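Local coordinates for type II restriction enzyme NlaIV (Neisseria lactamica, PDB 6QM2), which is a type II restriction endonuclease that cuts double-stranded DNA to blunt ends, probably within the sequence 5'-GGNNCC-3', at residues A[52-57]-A[89-94]; A[14-19]-A[124-129]; A[129-134]-A[139-144]. All coordinates share one frame; numbering follows the deposited sequence.

Contact 1: residues A[52-57]-A[89-94]. With K (potassium ion), chain C.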
loop_
_atom_site.group_PDB
_atom_site.type_symbol
_atom_site.label_atom_id
_atom_site.label_comp_id
_atom_site.label_asym_id
_atom_site.label_seq_id
_atom_site.Cartn_x
_atom_site.Cartn_y
_atom_site.Cartn_z
ATOM N N GLU A 52 0.351 -11.087 -10.260
ATOM C CA GLU A 52 0.440 -12.322 -9.469
ATOM C C GLU A 52 -0.633 -13.322 -9.906
ATOM O O GLU A 52 -0.387 -14.529 -9.943
ATOM C CB GLU A 52 0.279 -12.045 -7.962
ATOM C CG GLU A 52 1.196 -10.985 -7.356
ATOM C CD GLU A 52 2.666 -11.307 -7.518
ATOM O OE1 GLU A 52 3.155 -12.196 -6.793
ATOM O OE2 GLU A 52 3.328 -10.661 -8.360
ATOM N N TRP A 53 -1.821 -12.804 -10.215
ATOM C CA TRP A 53 -2.960 -13.612 -10.654
ATOM C C TRP A 53 -2.721 -14.301 -11.990
ATOM O O TRP A 53 -3.081 -15.468 -12.152
ATOM C CB TRP A 53 -4.226 -12.750 -10.738
ATOM C CG TRP A 53 -5.418 -13.464 -11.293
ATOM C CD1 TRP A 53 -6.338 -14.186 -10.595
ATOM C CD2 TRP A 53 -5.815 -13.527 -12.665
ATOM N NE1 TRP A 53 -7.287 -14.693 -11.446
ATOM C CE2 TRP A 53 -6.990 -14.304 -12.724
ATOM C CE3 TRP A 53 -5.289 -13.003 -13.853
ATOM C CZ2 TRP A 53 -7.657 -14.568 -13.927
ATOM C CZ3 TRP A 53 -5.956 -13.263 -15.053
ATOM C CH2 TRP A 53 -7.126 -14.041 -15.078
ATOM N N LEU A 54 -2.145 -13.577 -12.949
ATOM C CA LEU A 54 -1.769 -14.176 -14.228
ATOM C C LEU A 54 -0.756 -15.295 -13.998
ATOM O O LEU A 54 -0.842 -16.343 -14.631
ATOM C CB LEU A 54 -1.199 -13.140 -15.192
ATOM C CG LEU A 54 -1.075 -13.623 -16.638
ATOM C CD1 LEU A 54 -2.438 -13.680 -17.311
ATOM C CD2 LEU A 54 -0.136 -12.729 -17.428
ATOM N N GLY A 55 0.184 -15.068 -13.080
ATOM C CA GLY A 55 1.082 -16.115 -12.590
ATOM C C GLY A 55 0.342 -17.372 -12.165
ATOM O O GLY A 55 0.673 -18.469 -12.607
ATOM N N GLY A 56 -0.675 -17.204 -11.323
ATOM C CA GLY A 56 -1.528 -18.312 -10.892
ATOM C C GLY A 56 -2.341 -18.944 -12.011
ATOM O O GLY A 56 -2.539 -20.155 -12.019
ATOM N N TRP A 57 -2.816 -18.121 -12.944
ATOM C CA TRP A 57 -3.585 -18.589 -14.109
ATOM C C TRP A 57 -2.741 -19.417 -15.069
ATOM O O TRP A 57 -3.206 -20.431 -15.586
ATOM C CB TRP A 57 -4.174 -17.394 -14.857
ATOM C CG TRP A 57 -4.952 -17.717 -16.102
ATOM C CD1 TRP A 57 -6.293 -17.923 -16.192
ATOM C CD2 TRP A 57 -4.439 -17.817 -17.437
ATOM N NE1 TRP A 57 -6.653 -18.158 -17.497
ATOM C CE2 TRP A 57 -5.534 -18.102 -18.284
ATOM C CE3 TRP A 57 -3.159 -17.703 -18.001
ATOM C CZ2 TRP A 57 -5.394 -18.274 -19.668
ATOM C CZ3 TRP A 57 -3.018 -17.873 -19.384
ATOM C CH2 TRP A 57 -4.133 -18.157 -20.198
ATOM N N LEU A 89 7.149 -11.562 -21.801
ATOM C CA LEU A 89 5.856 -10.985 -21.418
ATOM C C LEU A 89 5.985 -10.042 -20.216
ATOM O O LEU A 89 6.524 -10.427 -19.177
ATOM C CB LEU A 89 4.875 -12.109 -21.085
ATOM C CG LEU A 89 3.429 -11.721 -20.750
ATOM C CD1 LEU A 89 2.775 -10.972 -21.903
ATOM C CD2 LEU A 89 2.625 -12.959 -20.381
ATOM N N GLU A 90 5.488 -8.814 -20.377
ATOM C CA GLU A 90 5.351 -7.842 -19.285
ATOM C C GLU A 90 3.856 -7.664 -19.009
ATOM O O GLU A 90 3.079 -7.430 -19.938
ATOM C CB GLU A 90 5.984 -6.498 -19.683
ATOM C CG GLU A 90 5.951 -5.403 -18.610
ATOM C CD GLU A 90 7.017 -5.530 -17.533
ATOM O OE1 GLU A 90 7.803 -6.497 -17.551
ATOM O OE2 GLU A 90 7.072 -4.640 -16.651
ATOM N N VAL A 91 3.461 -7.782 -17.740
ATOM C CA VAL A 91 2.079 -7.530 -17.323
ATOM C C VAL A 91 1.978 -6.141 -16.707
ATOM O O VAL A 91 2.779 -5.783 -15.840
ATOM C CB VAL A 91 1.581 -8.562 -16.295
ATOM C CG1 VAL A 91 0.128 -8.282 -15.905
ATOM C CG2 VAL A 91 1.727 -9.969 -16.851
ATOM N N LYS A 92 0.981 -5.379 -17.162
ATOM C CA LYS A 92 0.691 -4.037 -16.658
ATOM C C LYS A 92 -0.788 -3.910 -16.318
ATOM O O LYS A 92 -1.642 -4.522 -16.964
ATOM C CB LYS A 92 1.069 -2.979 -17.700
ATOM C CG LYS A 92 2.560 -2.863 -17.976
ATOM C CD LYS A 92 3.316 -2.519 -16.708
ATOM C CE LYS A 92 4.710 -1.999 -16.978
ATOM N NZ LYS A 92 5.265 -1.472 -15.706
ATOM N N ALA A 93 -1.079 -3.112 -15.294
ATOM C CA ALA A 93 -2.450 -2.871 -14.861
ATOM C C ALA A 93 -2.631 -1.416 -14.457
ATOM O O ALA A 93 -1.746 -0.818 -13.833
ATOM C CB ALA A 93 -2.808 -3.792 -13.709
ATOM N N PHE A 94 -3.776 -0.852 -14.834
ATOM C CA PHE A 94 -4.156 0.497 -14.427
ATOM C C PHE A 94 -5.670 0.602 -14.283
ATOM O O PHE A 94 -6.418 -0.102 -14.969
ATOM C CB PHE A 94 -3.628 1.539 -15.424
ATOM C CG PHE A 94 -4.322 1.523 -16.764
ATOM C CD1 PHE A 94 -4.041 0.534 -17.695
ATOM C CD2 PHE A 94 -5.246 2.508 -17.099
ATOM C CE1 PHE A 94 -4.672 0.520 -18.933
ATOM C CE2 PHE A 94 -5.880 2.500 -18.334
ATOM C CZ PHE A 94 -5.592 1.504 -19.254
HETATM K K K C . 9.069 -2.338 -15.360
HETATM O O HOH W 1 9.497 0.499 -14.122
#
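Leu54 is the one residue of helix segment 52-57 that reaches strand segment 89-94, and it does so with a single methyl. Its CD2 lies 3.4 Å from CG2 of Val91, the branch that stands beside the backbone N of that valine, and 4.0 Å from CD2 of Leu89. The two leucines point at each other tip to tip, while Val91 is met at a slant. With CG of Leu54 anti to the backbone N (chi1 -167°), the side chain extends out from the helix and bridges backbones whose CA atoms, Leu54 to Val91, are still 8.3 Å apart. This small apolar cluster is wholly buried. The far side of the helix is different: Glu52 is exposed, turned from the strand, and Gly56 is partly open to solvent.

Across the strand the chemistry changes from residue to residue. Leu89 and Val91 face the helix, whereas Glu90 and Lys92 project from the other face. There OE2 of Glu90 lies at a long 3.3 Å from the potassium ion, which a water and Ile104 O also bind. Glu90-Val91-Lys92, with Asp76 nearby, fits the PD-(D/E)XK nuclease signature, so the helix packs against the back of the strand that probably carries active-site residues. Trp53, on another side of helix 44-60, donates NE1 to Val36 O and Leu33 O of the second subunit, while Phe77 of strand 77-78, Leu126 of strand 124-132 and Leu16 of helix 9-18 close round Leu54.

Contact 2: residues A[14-19]-A[124-129]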
loop_
_atom_site.group_PDB
_atom_site.type_symbol
_atom_site.label_atom_id
_atom_site.label_comp_id
_atom_site.label_asym_id
_atom_site.label_seq_id
_atom_site.Cartn_x
_atom_site.Cartn_y
_atom_site.Cartn_z
ATOM N N ASP A 14 -5.377 -14.235 -26.522
ATOM C CA ASP A 14 -6.599 -14.802 -27.110
ATOM C C ASP A 14 -7.300 -15.797 -26.184
ATOM O O ASP A 14 -8.532 -15.852 -26.165
ATOM C CB ASP A 14 -6.308 -15.476 -28.460
ATOM C CG ASP A 14 -5.960 -14.479 -29.560
ATOM O OD1 ASP A 14 -6.628 -13.425 -29.667
ATOM O OD2 ASP A 14 -5.024 -14.766 -30.337
ATOM N N LYS A 15 -6.527 -16.575 -25.424
ATOM C CA LYS A 15 -7.106 -17.543 -24.489
ATOM C C LYS A 15 -7.877 -16.833 -23.376
ATOM O O LYS A 15 -9.024 -17.184 -23.100
ATOM C CB LYS A 15 -6.038 -18.475 -23.900
ATOM C CG LYS A 15 -6.624 -19.639 -23.116
ATOM C CD LYS A 15 -5.604 -20.723 -22.792
ATOM C CE LYS A 15 -6.309 -22.004 -22.363
ATOM N NZ LYS A 15 -5.461 -22.891 -21.524
ATOM N N LEU A 16 -7.256 -15.828 -22.757
ATOM C CA LEU A 16 -7.928 -14.999 -21.744
ATOM C C LEU A 16 -9.202 -14.342 -22.277
ATOM O O LEU A 16 -10.208 -14.260 -21.574
ATOM C CB LEU A 16 -6.992 -13.904 -21.217
ATOM C CG LEU A 16 -5.826 -14.340 -20.329
ATOM C CD1 LEU A 16 -4.847 -13.188 -20.158
ATOM C CD2 LEU A 16 -6.315 -14.840 -18.976
ATOM N N LEU A 17 -9.154 -13.888 -23.524
ATOM C CA LEU A 17 -10.260 -13.144 -24.118
ATOM C C LEU A 17 -11.466 -14.052 -24.423
ATOM O O LEU A 17 -12.603 -13.689 -24.107
ATOM C CB LEU A 17 -9.783 -12.403 -25.381
ATOM C CG LEU A 17 -10.330 -10.999 -25.645
ATOM C CD1 LEU A 17 -10.034 -10.055 -24.487
ATOM C CD2 LEU A 17 -9.737 -10.453 -26.936
ATOM N N ASP A 18 -11.206 -15.229 -25.001
ATOM C CA ASP A 18 -12.258 -16.144 -25.498
ATOM C C ASP A 18 -12.605 -17.311 -24.564
ATOM O O ASP A 18 -13.778 -17.663 -24.418
ATOM C CB ASP A 18 -11.844 -16.725 -26.854
ATOM C CG ASP A 18 -11.444 -15.656 -27.859
ATOM O OD1 ASP A 18 -12.008 -14.540 -27.820
ATOM O OD2 ASP A 18 -10.561 -15.939 -28.694
ATOM N N GLU A 19 -11.584 -17.906 -23.950
ATOM C CA GLU A 19 -11.731 -19.134 -23.163
ATOM C C GLU A 19 -12.020 -18.830 -21.684
ATOM O O GLU A 19 -12.931 -19.411 -21.093
ATOM C CB GLU A 19 -10.465 -19.989 -23.319
ATOM C CG GLU A 19 -10.682 -21.495 -23.246
ATOM C CD GLU A 19 -9.510 -22.294 -23.803
ATOM O OE1 GLU A 19 -8.993 -21.945 -24.892
ATOM O OE2 GLU A 19 -9.110 -23.286 -23.156
ATOM N N ASP A 124 6.264 -8.244 -25.258
ATOM C CA ASP A 124 4.820 -8.028 -25.360
ATOM C C ASP A 124 4.276 -7.552 -24.014
ATOM O O ASP A 124 4.606 -8.120 -22.966
ATOM C CB ASP A 124 4.102 -9.306 -25.811
ATOM C CG ASP A 124 4.355 -9.635 -27.276
ATOM O OD1 ASP A 124 4.132 -8.761 -28.137
ATOM O OD2 ASP A 124 4.768 -10.774 -27.570
ATOM N N TYR A 125 3.454 -6.502 -24.059
ATOM C CA TYR A 125 2.837 -5.923 -22.867
ATOM C C TYR A 125 1.372 -6.335 -22.805
ATOM O O TYR A 125 0.564 -5.855 -23.602
ATOM C CB TYR A 125 2.957 -4.396 -22.880
ATOM C CG TYR A 125 4.361 -3.903 -22.632
ATOM C CD1 TYR A 125 5.330 -3.966 -23.632
ATOM C CD2 TYR A 125 4.730 -3.377 -21.398
ATOM C CE1 TYR A 125 6.623 -3.518 -23.408
ATOM C CE2 TYR A 125 6.019 -2.922 -21.167
ATOM C CZ TYR A 125 6.963 -2.997 -22.172
ATOM O OH TYR A 125 8.240 -2.548 -21.935
ATOM N N LEU A 126 1.049 -7.242 -21.883
ATOM C CA LEU A 126 -0.336 -7.623 -21.609
ATOM C C LEU A 126 -0.875 -6.632 -20.587
ATOM O O LEU A 126 -0.486 -6.674 -19.418
ATOM C CB LEU A 126 -0.418 -9.058 -21.076
ATOM C CG LEU A 126 -1.816 -9.631 -20.799
ATOM C CD1 LEU A 126 -2.616 -9.772 -22.085
ATOM C CD2 LEU A 126 -1.705 -10.970 -20.085
ATOM N N ILE A 127 -1.766 -5.745 -21.030
ATOM C CA ILE A 127 -2.230 -4.622 -20.210
ATOM C C ILE A 127 -3.692 -4.798 -19.787
ATOM O O ILE A 127 -4.579 -4.831 -20.634
ATOM C CB ILE A 127 -2.069 -3.277 -20.954
ATOM C CG1 ILE A 127 -0.651 -3.141 -21.531
ATOM C CG2 ILE A 127 -2.362 -2.115 -20.011
ATOM C CD1 ILE A 127 -0.455 -1.939 -22.431
ATOM N N PHE A 128 -3.928 -4.883 -18.477
ATOM C CA PHE A 128 -5.281 -4.974 -17.909
ATOM C C PHE A 128 -5.807 -3.591 -17.515
ATOM O O PHE A 128 -5.279 -2.967 -16.592
ATOM C CB PHE A 128 -5.284 -5.857 -16.655
ATOM C CG PHE A 128 -4.962 -7.300 -16.917
ATOM C CD1 PHE A 128 -3.644 -7.715 -17.071
ATOM C CD2 PHE A 128 -5.973 -8.252 -16.969
ATOM C CE1 PHE A 128 -3.344 -9.050 -17.298
ATOM C CE2 PHE A 128 -5.680 -9.587 -17.195
ATOM C CZ PHE A 128 -4.363 -9.987 -17.358
ATOM N N GLY A 129 -6.840 -3.119 -18.210
ATOM C CA GLY A 129 -7.586 -1.927 -17.793
ATOM C C GLY A 129 -8.692 -2.329 -16.831
ATOM O O GLY A 129 -9.781 -2.698 -17.267
#
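Leu16 meets Leu126 and Phe128 through one methyl, CD1, and contributes the greater part of the surface buried here. CD1 sits 3.8 Å from CD2 of Leu126, and the two leucine side chains cross obliquely instead of meeting end on. The branches are thrown in different ways. Leu16 has CG beside its backbone N, opposite the carbonyl carbon (chi1 -71°), and then runs on extended; Leu126 has CG anti to the backbone N (chi1 -177°) and sends CD2 toward the helix. Both side chains are needed to span the distance, since the CA atoms of Leu16 and Leu126 are 10.6 Å apart.

The third participant is Phe128, two residues along the strand and on the same face as Leu126. Its CB does not head for the helix, but the ring carries CZ to 4.3 Å from CD1 of Leu16, a looser approach that is oblique to the ring. The contact is thus helix 9-18 laid on one face of the central mixed sheet of a PD-(D/E)XK-type nuclease fold, over strand 124-132, which runs parallel to strand 88-95 and antiparallel to strand 138-147. Segments that lie 105 residues apart in sequence are brought together in this way.

All three touching residues are buried, and other apolar groups fill in round them. Trp57 of helix 44-60 packs on Leu16, Ile50 of that helix reaches Phe128, and Leu143 of strand 138-147 packs on the same ring. On the strand's other face, Tyr125 packs on Glu90 and Ile127 on Phe94. At the strand's start, Asp124 OD1 makes a salt bridge with Lys147 NZ.

Contact 3: residues A[129-134]-A[139-144]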
loop_
_atom_site.group_PDB
_atom_site.type_symbol
_atom_site.label_atom_id
_atom_site.label_comp_id
_atom_site.label_asym_id
_atom_site.label_seq_id
_atom_site.Cartn_x
_atom_site.Cartn_y
_atom_site.Cartn_z
ATOM N N GLY A 129 -6.840 -3.119 -18.210
ATOM C CA GLY A 129 -7.586 -1.927 -17.793
ATOM C C GLY A 129 -8.692 -2.329 -16.831
ATOM O O GLY A 129 -9.781 -2.698 -17.267
ATOM N N TYR A 130 -8.413 -2.261 -15.528
ATOM C CA TYR A 130 -9.342 -2.753 -14.498
ATOM C C TYR A 130 -10.241 -1.660 -13.917
ATOM O O TYR A 130 -10.022 -0.469 -14.147
ATOM C CB TYR A 130 -8.584 -3.477 -13.375
ATOM C CG TYR A 130 -7.765 -2.597 -12.449
ATOM C CD1 TYR A 130 -8.347 -1.981 -11.343
ATOM C CD2 TYR A 130 -6.400 -2.411 -12.657
ATOM C CE1 TYR A 130 -7.600 -1.184 -10.486
ATOM C CE2 TYR A 130 -5.644 -1.619 -11.805
ATOM C CZ TYR A 130 -6.249 -1.007 -10.721
ATOM O OH TYR A 130 -5.507 -0.224 -9.870
ATOM N N ASP A 131 -11.252 -2.095 -13.163
ATOM C CA ASP A 131 -12.192 -1.203 -12.470
ATOM C C ASP A 131 -12.703 -1.880 -11.200
ATOM O O ASP A 131 -13.011 -3.073 -11.224
ATOM C CB ASP A 131 -13.373 -0.861 -13.390
ATOM C CG ASP A 131 -14.315 0.180 -12.790
ATOM O OD1 ASP A 131 -15.086 -0.159 -11.864
ATOM O OD2 ASP A 131 -14.301 1.336 -13.265
ATOM N N MET A 132 -12.790 -1.121 -10.104
ATOM C CA MET A 132 -13.406 -1.600 -8.860
ATOM C C MET A 132 -14.522 -0.647 -8.430
ATOM O O MET A 132 -14.283 0.550 -8.241
ATOM C CB MET A 132 -12.368 -1.742 -7.741
ATOM C CG MET A 132 -12.878 -2.545 -6.550
ATOM S SD MET A 132 -11.622 -3.037 -5.348
ATOM C CE MET A 132 -11.319 -1.484 -4.515
ATOM N N ASP A 133 -15.734 -1.190 -8.282
ATOM C CA ASP A 133 -16.915 -0.421 -7.843
ATOM C C ASP A 133 -16.896 -0.160 -6.323
ATOM O O ASP A 133 -15.931 -0.519 -5.638
ATOM C CB ASP A 133 -18.229 -1.104 -8.311
ATOM C CG ASP A 133 -18.467 -2.496 -7.691
ATOM O OD1 ASP A 133 -17.921 -2.819 -6.611
ATOM O OD2 ASP A 133 -19.229 -3.279 -8.303
ATOM N N ASP A 134 -17.954 0.463 -5.802
ATOM C CA ASP A 134 -18.054 0.777 -4.368
ATOM C C ASP A 134 -18.206 -0.470 -3.483
ATOM O O ASP A 134 -17.721 -0.486 -2.347
ATOM C CB ASP A 134 -19.209 1.751 -4.112
ATOM C CG ASP A 134 -19.033 3.073 -4.846
ATOM O OD1 ASP A 134 -17.984 3.723 -4.659
ATOM O OD2 ASP A 134 -19.939 3.456 -5.617
ATOM N N THR A 139 -13.550 -5.792 -12.021
ATOM C CA THR A 139 -13.790 -6.258 -13.390
ATOM C C THR A 139 -12.692 -5.745 -14.324
ATOM O O THR A 139 -12.121 -4.676 -14.088
ATOM C CB THR A 139 -15.171 -5.808 -13.925
ATOM O OG1 THR A 139 -15.250 -4.377 -13.952
ATOM C CG2 THR A 139 -16.290 -6.358 -13.058
ATOM N N ILE A 140 -12.404 -6.517 -15.372
ATOM C CA ILE A 140 -11.442 -6.131 -16.403
ATOM C C ILE A 140 -12.223 -5.509 -17.556
ATOM O O ILE A 140 -12.764 -6.220 -18.400
ATOM C CB ILE A 140 -10.618 -7.345 -16.902
ATOM C CG1 ILE A 140 -10.016 -8.137 -15.723
ATOM C CG2 ILE A 140 -9.543 -6.897 -17.888
ATOM C CD1 ILE A 140 -9.227 -7.318 -14.721
ATOM N N LYS A 141 -12.290 -4.181 -17.574
ATOM C CA LYS A 141 -13.032 -3.446 -18.610
ATOM C C LYS A 141 -12.394 -3.557 -19.996
ATOM O O LYS A 141 -13.103 -3.664 -20.994
ATOM C CB LYS A 141 -13.200 -1.968 -18.228
ATOM C CG LYS A 141 -14.215 -1.728 -17.111
ATOM C CD LYS A 141 -14.536 -0.248 -16.930
ATOM C CE LYS A 141 -15.522 0.266 -17.975
ATOM N NZ LYS A 141 -15.408 1.736 -18.188
ATOM N N ASP A 142 -11.063 -3.519 -20.047
ATOM C CA ASP A 142 -10.308 -3.675 -21.294
ATOM C C ASP A 142 -9.094 -4.586 -21.095
ATOM O O ASP A 142 -8.577 -4.719 -19.983
ATOM C CB ASP A 142 -9.828 -2.310 -21.797
ATOM C CG ASP A 142 -10.944 -1.471 -22.392
ATOM O OD1 ASP A 142 -11.612 -1.947 -23.332
ATOM O OD2 ASP A 142 -11.136 -0.321 -21.938
ATOM N N LEU A 143 -8.661 -5.215 -22.186
ATOM C CA LEU A 143 -7.411 -5.977 -22.221
ATOM C C LEU A 143 -6.695 -5.688 -23.536
ATOM O O LEU A 143 -7.328 -5.642 -24.593
ATOM C CB LEU A 143 -7.674 -7.478 -22.076
ATOM C CG LEU A 143 -6.443 -8.356 -21.802
ATOM C CD1 LEU A 143 -5.924 -8.156 -20.385
ATOM C CD2 LEU A 143 -6.747 -9.830 -22.031
ATOM N N TRP A 144 -5.380 -5.485 -23.460
ATOM C CA TRP A 144 -4.553 -5.206 -24.635
ATOM C C TRP A 144 -3.297 -6.066 -24.651
ATOM O O TRP A 144 -2.788 -6.456 -23.596
ATOM C CB TRP A 144 -4.106 -3.745 -24.651
ATOM C CG TRP A 144 -5.187 -2.722 -24.794
ATOM C CD1 TRP A 144 -5.750 -2.280 -25.956
ATOM C CD2 TRP A 144 -5.798 -1.970 -23.739
ATOM N NE1 TRP A 144 -6.685 -1.308 -25.690
ATOM C CE2 TRP A 144 -6.737 -1.099 -24.338
ATOM C CE3 TRP A 144 -5.650 -1.952 -22.345
ATOM C CZ2 TRP A 144 -7.525 -0.218 -23.589
ATOM C CZ3 TRP A 144 -6.434 -1.074 -21.600
ATOM C CH2 TRP A 144 -7.358 -0.218 -22.225
#
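Asp131 and Thr139 clasp each other through two backbone hydrogen bonds. Thr139 N donates to Asp131 O at 2.9 Å, with a nearly straight N-H...O angle of 167°, and Asp131 N returns a more bent bond of 2.9 Å to Thr139 O. At the other end Gly129 N donates to Asp142 O at 3.0 Å, approaching from above that carbonyl's plane. Gly129 O accepts twice: Asp142 N comes in on a lone pair at 3.2 Å, and Lys141 N adds a weak bond.

Lys141 and Asp142 both face Gly129, a classic beta bulge set in the antiparallel hairpin of strands 124-132 and 138-147. The backbone of Lys141, at phi -68° and psi -39°, lies in the helical region, which lets its N-H turn to the same carbonyl as that of Asp142. Tyr130 and Ile140 form the non-hydrogen-bonded pair, where Tyr130 CB touches Ile140 CD1 at 4.1 Å while the tyrosine ring leads off to strand 88-95.

On the face bearing Asp131 and Thr139, the aliphatic part of Lys141 lies slantwise over Asp131, CD to CB 3.8 Å, without a salt bridge between their charged ends. The carboxylate of Asp142 makes a salt bridge through OD2 with Arg96 NE. Gly129 has no side chain, and Trp144 brings CZ3 to 4.0 Å from Gly129 N; CB of Asp142 lies over one face of the indole, toward its rim.

The three contacts follow one sheet across neighbouring strands. Contacts 1 and 2, centres about 10 Å apart, place helices 44-60 and 9-18 on the same apolar face: Leu54 CD2 lies 3.6 Å from Leu126 CD2, and Phe128 N probably bonds to Lys92 O at 2.8 Å. Contact 3 shares Gly129 with contact 2, centres about 12 Å apart, and extends the sheet to strand 138-147, one of its two outermost strands within this chain. Its Tyr130 N probably bonds to Phe94 O of contact 1. On the face of strand 88-95 opposite the helices, Glu90 OE2 binds the potassium ion beside the probable PD-(D/E)XK residues, about 13 Å from the side chain of Leu126.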